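Local coordinates for uncharacterized NTF2-like protein (Mesorhizobium loti, PDB 3FH1) that is of unknown function but has an NTF2-like, SnoaL-related fold whose pocket probably receives a small molecule, at residues 78-83 / 98-103; 93-98 / 111-116. All blocks are in the same frame, centred on the assembly; numbering follows the deposited sequence. Where two conformers were deposited one is given.

Interactions 1 and 2 are two successive seams of one mixed sheet. Strand 92-100 is common to both: at its later end it pairs with strand 80-89 in interaction 1, and along its earlier part with strand 106-116 in interaction 2. Along the chain the segments alternate, 78-83, 93-98, 98-103 and 111-116, and Arg98 belongs to both contacts. The centres are about 17 Å apart, yet the two meet, for instance where Leu83 packs on Ile95. Interaction 1 lies near the surface, whereas interaction 2 is buried, its centre about 6 Å from the centre of the chain. Together they tie three consecutive antiparallel strands of the SnoaL-like domain into a continuous sheet.

Interaction 1. Residues 78-83 / 98-103; sequences GTRFDL and RYWMAD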
loop_
_atom_site.group_PDB
_atom_site.type_symbol
_atom_site.label_atom_id
_atom_site.label_comp_id
_atom_site.label_asym_id
_atom_site.label_seq_id
_atom_site.Cartn_x
_atom_site.Cartn_y
_atom_site.Cartn_z
ATOM N N GLY A 78 21.069 -3.836 -14.318
ATOM C CA GLY A 78 20.433 -2.659 -14.870
ATOM C C GLY A 78 19.188 -2.188 -14.170
ATOM O O GLY A 78 18.521 -1.299 -14.675
ATOM N N THR A 79 18.886 -2.773 -13.016
ATOM C CA THR A 79 17.672 -2.427 -12.281
ATOM C C THR A 79 18.043 -1.950 -10.887
ATOM O O THR A 79 19.096 -2.314 -10.348
ATOM C CB THR A 79 16.750 -3.614 -12.152
ATOM O OG1 THR A 79 17.349 -4.587 -11.295
ATOM C CG2 THR A 79 16.454 -4.231 -13.503
ATOM N N ARG A 80 17.186 -1.101 -10.318
ATOM C CA ARG A 80 17.397 -0.566 -8.979
ATOM C C ARG A 80 16.074 -0.061 -8.406
ATOM O O ARG A 80 15.055 -0.006 -9.097
ATOM C CB ARG A 80 18.412 0.587 -8.999
ATOM C CG ARG A 80 17.848 1.953 -9.436
ATOM C CD ARG A 80 18.931 3.025 -9.536
ATOM N NE ARG A 80 18.385 4.321 -9.943
ATOM C CZ ARG A 80 18.241 4.735 -11.208
ATOM N NH1 ARG A 80 18.600 3.964 -12.232
ATOM N NH2 ARG A 80 17.723 5.936 -11.453
ATOM N N PHE A 81 16.109 0.286 -7.131
ATOM C CA PHE A 81 14.973 0.912 -6.464
ATOM C C PHE A 81 15.392 2.202 -5.787
ATOM O O PHE A 81 16.465 2.260 -5.178
ATOM C CB PHE A 81 14.384 0.024 -5.350
ATOM C CG PHE A 81 13.698 -1.225 -5.830
ATOM C CD1 PHE A 81 14.408 -2.387 -6.083
ATOM C CD2 PHE A 81 12.330 -1.269 -5.966
ATOM C CE1 PHE A 81 13.738 -3.557 -6.522
ATOM C CE2 PHE A 81 11.686 -2.421 -6.391
ATOM C CZ PHE A 81 12.426 -3.573 -6.656
ATOM N N ASP A 82 14.541 3.229 -5.883
ATOM C CA ASP A 82 14.624 4.383 -5.017
ATOM C C ASP A 82 13.544 4.211 -3.959
ATOM O O ASP A 82 12.406 3.861 -4.254
ATOM C CB ASP A 82 14.331 5.671 -5.751
ATOM C CG ASP A 82 15.327 5.996 -6.829
ATOM O OD1 ASP A 82 16.499 5.620 -6.679
ATOM O OD2 ASP A 82 14.926 6.632 -7.816
ATOM N N LEU A 83 13.917 4.427 -2.714
ATOM C CA LEU A 83 12.983 4.390 -1.600
ATOM C C LEU A 83 12.334 5.756 -1.457
ATOM O O LEU A 83 13.017 6.786 -1.292
ATOM C CB LEU A 83 13.700 4.056 -0.307
ATOM C CG LEU A 83 14.285 2.641 -0.293
ATOM C CD1 LEU A 83 15.201 2.432 0.900
ATOM C CD2 LEU A 83 13.133 1.608 -0.265
ATOM N N ARG A 98 10.230 3.505 -6.076
ATOM C CA ARG A 98 10.259 3.639 -7.519
ATOM C C ARG A 98 11.259 2.604 -8.034
ATOM O O ARG A 98 12.422 2.575 -7.595
ATOM C CB ARG A 98 10.680 5.034 -7.950
ATOM C CG ARG A 98 10.786 5.122 -9.462
ATOM C CD ARG A 98 11.147 6.495 -9.949
ATOM N NE ARG A 98 10.265 7.575 -9.519
ATOM C CZ ARG A 98 9.227 7.978 -10.239
ATOM N NH1 ARG A 98 8.937 7.385 -11.391
ATOM N NH2 ARG A 98 8.487 8.990 -9.826
ATOM N N TYR A 99 10.775 1.732 -8.908
ATOM C CA TYR A 99 11.606 0.678 -9.521
ATOM C C TYR A 99 12.045 1.134 -10.900
ATOM O O TYR A 99 11.213 1.544 -11.727
ATOM C CB TYR A 99 10.765 -0.606 -9.627
ATOM C CG TYR A 99 11.465 -1.753 -10.315
ATOM C CD1 TYR A 99 12.596 -2.289 -9.788
ATOM C CD2 TYR A 99 10.936 -2.334 -11.479
ATOM C CE1 TYR A 99 13.240 -3.355 -10.383
ATOM C CE2 TYR A 99 11.588 -3.408 -12.115
ATOM C CZ TYR A 99 12.735 -3.926 -11.543
ATOM O OH TYR A 99 13.412 -5.000 -12.114
ATOM N N TRP A 100 13.354 1.016 -11.154
ATOM C CA TRP A 100 13.957 1.369 -12.427
ATOM C C TRP A 100 14.321 0.097 -13.144
ATOM O O TRP A 100 15.015 -0.757 -12.608
ATOM C CB TRP A 100 15.206 2.226 -12.234
ATOM C CG TRP A 100 14.934 3.537 -11.635
ATOM C CD1 TRP A 100 14.870 3.850 -10.300
ATOM C CD2 TRP A 100 14.730 4.754 -12.339
ATOM N NE1 TRP A 100 14.619 5.182 -10.150
ATOM C CE2 TRP A 100 14.522 5.761 -11.384
ATOM C CE3 TRP A 100 14.680 5.086 -13.691
ATOM C CZ2 TRP A 100 14.290 7.090 -11.735
ATOM C CZ3 TRP A 100 14.436 6.399 -14.032
ATOM C CH2 TRP A 100 14.265 7.387 -13.052
HETATM N N MSE A 101 13.830 -0.004 -14.376
HETATM C CA MSE A 101 13.991 -1.185 -15.214
HETATM C C MSE A 101 15.185 -1.033 -16.144
HETATM O O MSE A 101 15.655 0.071 -16.391
HETATM C CB MSE A 101 12.720 -1.397 -16.013
HETATM C CG MSE A 101 11.608 -1.985 -15.200
HETATM SE SE MSE A 101 9.879 -1.580 -16.000
HETATM C CE MSE A 101 9.617 -0.013 -15.164
ATOM N N ALA A 102 15.678 -2.164 -16.640
ATOM C CA ALA A 102 16.848 -2.174 -17.524
ATOM C C ALA A 102 16.651 -1.343 -18.779
ATOM O O ALA A 102 17.619 -0.812 -19.301
ATOM C CB ALA A 102 17.247 -3.602 -17.875
ATOM N N ASP A 103 15.406 -1.202 -19.245
ATOM C CA ASP A 103 15.121 -0.383 -20.429
ATOM C C ASP A 103 15.054 1.095 -20.131
ATOM O O ASP A 103 14.715 1.873 -21.009
ATOM C CB ASP A 103 13.811 -0.797 -21.098
ATOM C CG ASP A 103 12.591 -0.518 -20.239
ATOM O OD1 ASP A 103 12.698 0.163 -19.187
ATOM O OD2 ASP A 103 11.512 -0.989 -20.635
HETATM O O HOH W 1 14.749 -6.690 -10.675
#
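Arg80 and Trp100 sit opposite each other on antiparallel strands, and their torsions bring the two chains side by side: CG of Arg80 stands between its backbone N and carbonyl carbon (chi1 80°) with the chain extended to NE, while CG of Trp100 is anti to its own carbonyl carbon. In the conformer given here, one of two deposited for Arg80, the guanidinium lies flat on one indole face, the planes 13° apart. Arg80 CZ is then 3.5 Å from the centroid of the five-membered ring, almost on its normal, a cation-pi stack. The indole also uses its edge, NE1 donating to Asp82 OD2 at 2.8 Å from above the carboxylate plane. Tryptophan suits this place because it offers an N-H to the anion and, in that conformer, a broad face to the cation.

Phe81 and Tyr99 occupy the other side of the sheet and cross obliquely, with Tyr99 CD1 over the Phe81 ring, 3.4 Å from Phe81 CZ. Beyond them the Thr79 methyl CG2 packs against Tyr99 OH, which binds a water at 2.6 Å; Thr79 OG1 is hydrogen-bonded to Gln76. Backbone bonds join Arg80 with Trp100 and Asp82 with Arg98.

This is the open end of the hairpin formed by strands 80-89 and 92-100: Arg98 forms a salt bridge with Asp56 of the second subunit, Gln31 of helix 16-31 binds the carbonyl of Phe81, and strand 106-116 continues the sheet beyond Tyr99.

Interaction 2. Residues 93-98 / 111-116; sequences ATIRWR and NLMRVQ
Asn111 N donates to Ile95 O at 2.8 Å, a bond matched in length by that from Met113 N to Ala93 O. With the return bonds from Ile95 N to Asn111 O and from Ala93 N to Met113 O, these make Ile95-Asn111 and Ala93-Met113 hydrogen-bonded antiparallel pairs on both sides of the non-hydrogen-bonded pair Thr94 and Leu112.

Asn111 also works through its side chain. Its OD1 accepts the indole N-H of Trp97, two residues beyond Ile95, with NE1 to OD1 at 2.9 Å. The oxygen lies at the indole edge, in the ring plane, but the donor stands 60° out of the amide plane; ring and amide cross at about a right angle. CG of Trp97 is held between the backbone N and the carbonyl carbon (chi1 48°), which starts the ring toward strand 106-116. Phe81 meets this indole edge-to-face, while Asn111 ND2 makes a weak hydrogen bond to an unidentified molecule, probably from the crystallisation liquor. A phenylalanine in place of Trp97 would probably leave Asn111 OD1 without its N-H partner and the amide freer to turn.

The other contacts are apolar and follow the sides of the sheet. Ile95 CD1 touches CG of Met113, present as selenomethionine, at 4.0 Å, and the small Ala93 leaves its CB 4.3 Å from Met113 CB. Helix 16-31 covers this side, with Met23 on Ala93 and Asn27 on Ile95. On the reverse, Thr94 and Leu112 lie side by side. Beta-branched Thr94 suits the extended strand, and the apolar Leu112 suits a buried face, where Thr94 and Val110 of the second subunit pack.

A curved, mixed sheet, largely antiparallel, with helices over its pocket-lining side is the NTF2-like cone; Trp97 and Asn111 lie on that helix-covered side, consistent with a place in the pocket wall.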
loop_
_atom_site.group_PDB
_atom_site.type_symbol
_atom_site.label_atom_id
_atom_site.label_comp_id
_atom_site.label_asym_id
_atom_site.label_seq_id
_atom_site.Cartn_x
_atom_site.Cartn_y
_atom_site.Cartn_z
ATOM N N ALA A 93 4.501 -2.570 8.151
ATOM C CA ALA A 93 5.158 -1.471 7.527
ATOM C C ALA A 93 4.681 -1.305 6.134
ATOM O O ALA A 93 4.165 -2.227 5.507
ATOM C CB ALA A 93 6.647 -1.707 7.486
ATOM N N THR A 94 4.802 -0.080 5.656
ATOM C CA THR A 94 4.618 0.168 4.214
ATOM C C THR A 94 5.936 0.731 3.649
ATOM O O THR A 94 6.626 1.485 4.322
ATOM C CB THR A 94 3.437 1.150 3.891
ATOM O OG1 THR A 94 3.676 2.453 4.473
ATOM C CG2 THR A 94 2.136 0.582 4.339
ATOM N N ILE A 95 6.303 0.293 2.459
ATOM C CA ILE A 95 7.524 0.795 1.808
ATOM C C ILE A 95 7.125 1.239 0.441
ATOM O O ILE A 95 6.750 0.403 -0.407
ATOM C CB ILE A 95 8.638 -0.274 1.654
ATOM C CG1 ILE A 95 8.922 -0.970 3.010
ATOM C CG2 ILE A 95 9.856 0.361 1.058
ATOM C CD1 ILE A 95 9.741 -2.290 2.851
ATOM N N ARG A 96 7.105 2.565 0.251
ATOM C CA ARG A 96 6.889 3.127 -1.095
ATOM C C ARG A 96 8.216 3.253 -1.795
ATOM O O ARG A 96 9.216 3.679 -1.217
ATOM C CB ARG A 96 6.161 4.477 -1.059
ATOM C CG ARG A 96 4.661 4.371 -0.791
ATOM C CD ARG A 96 4.050 5.753 -0.965
ATOM N NE ARG A 96 4.412 6.783 0.011
ATOM C CZ ARG A 96 5.056 7.922 -0.272
ATOM N NH1 ARG A 96 5.606 8.132 -1.440
ATOM N NH2 ARG A 96 5.194 8.867 0.655
ATOM N N TRP A 97 8.209 2.917 -3.082
ATOM C CA TRP A 97 9.385 2.868 -3.924
ATOM C C TRP A 97 9.136 3.227 -5.367
ATOM O O TRP A 97 8.007 3.284 -5.833
ATOM C CB TRP A 97 10.040 1.466 -3.831
ATOM C CG TRP A 97 9.102 0.314 -3.977
ATOM C CD1 TRP A 97 8.676 -0.492 -2.957
ATOM C CD2 TRP A 97 8.549 -0.255 -5.184
ATOM N NE1 TRP A 97 7.850 -1.468 -3.424
ATOM C CE2 TRP A 97 7.764 -1.364 -4.783
ATOM C CE3 TRP A 97 8.614 0.061 -6.536
ATOM C CZ2 TRP A 97 7.051 -2.141 -5.702
ATOM C CZ3 TRP A 97 7.903 -0.704 -7.430
ATOM C CH2 TRP A 97 7.166 -1.790 -7.020
ATOM N N ARG A 98 10.230 3.505 -6.076
ATOM C CA ARG A 98 10.259 3.639 -7.519
ATOM C C ARG A 98 11.259 2.604 -8.034
ATOM O O ARG A 98 12.422 2.575 -7.595
ATOM C CB ARG A 98 10.680 5.034 -7.950
ATOM C CG ARG A 98 10.786 5.122 -9.462
ATOM C CD ARG A 98 11.147 6.495 -9.949
ATOM N NE ARG A 98 10.265 7.575 -9.519
ATOM C CZ ARG A 98 9.227 7.978 -10.239
ATOM N NH1 ARG A 98 8.937 7.385 -11.391
ATOM N NH2 ARG A 98 8.487 8.990 -9.826
ATOM N N ASN A 111 5.071 -1.782 -1.094
ATOM C CA ASN A 111 4.967 -3.064 -0.426
ATOM C C ASN A 111 4.261 -2.866 0.939
ATOM O O ASN A 111 4.581 -1.927 1.705
ATOM C CB ASN A 111 6.326 -3.653 -0.031
ATOM C CG ASN A 111 7.094 -4.219 -1.180
ATOM O OD1 ASN A 111 6.835 -3.946 -2.327
ATOM N ND2 ASN A 111 8.060 -5.092 -0.853
ATOM N N LEU A 112 3.285 -3.731 1.230
ATOM C CA LEU A 112 2.709 -3.848 2.555
ATOM C C LEU A 112 3.311 -5.071 3.228
ATOM O O LEU A 112 3.152 -6.218 2.786
ATOM C CB LEU A 112 1.196 -4.023 2.529
ATOM C CG LEU A 112 0.365 -2.750 2.561
ATOM C CD1 LEU A 112 0.691 -1.879 1.301
ATOM C CD2 LEU A 112 -1.148 -3.093 2.676
HETATM N N MSE A 113 3.947 -4.812 4.350
HETATM C CA MSE A 113 4.768 -5.829 5.023
HETATM C C MSE A 113 4.268 -6.141 6.368
HETATM O O MSE A 113 3.824 -5.250 7.086
HETATM C CB MSE A 113 6.227 -5.320 5.159
HETATM C CG MSE A 113 6.863 -4.819 3.881
HETATM SE SE MSE A 113 7.342 -6.187 2.644
HETATM C CE MSE A 113 8.874 -6.854 3.604
ATOM N N ARG A 114 4.360 -7.420 6.748
ATOM C CA ARG A 114 3.932 -7.839 8.060
ATOM C C ARG A 114 4.937 -8.834 8.655
ATOM O O ARG A 114 5.422 -9.731 7.927
ATOM C CB ARG A 114 2.538 -8.428 8.034
ATOM C CG ARG A 114 2.017 -8.782 9.433
ATOM C CD ARG A 114 0.545 -9.134 9.473
ATOM N NE ARG A 114 0.200 -10.256 8.626
ATOM C CZ ARG A 114 0.269 -11.519 9.001
ATOM N NH1 ARG A 114 0.662 -11.839 10.220
ATOM N NH2 ARG A 114 -0.076 -12.473 8.141
ATOM N N VAL A 115 5.295 -8.611 9.915
ATOM C CA VAL A 115 6.240 -9.473 10.612
ATOM C C VAL A 115 5.614 -10.166 11.772
ATOM O O VAL A 115 4.723 -9.622 12.434
ATOM C CB VAL A 115 7.426 -8.679 11.124
ATOM C CG1 VAL A 115 8.201 -8.108 9.903
ATOM C CG2 VAL A 115 6.945 -7.589 12.091
ATOM N N GLN A 116 6.111 -11.375 12.050
ATOM C CA GLN A 116 5.629 -12.158 13.179
ATOM C C GLN A 116 6.857 -12.896 13.693
ATOM O O GLN A 116 7.639 -13.426 12.894
ATOM C CB GLN A 116 4.579 -13.132 12.719
ATOM C CG GLN A 116 4.049 -13.994 13.790
ATOM C CD GLN A 116 2.919 -14.842 13.276
ATOM O OE1 GLN A 116 3.046 -16.054 13.164
ATOM N NE2 GLN A 116 1.839 -14.191 12.876
#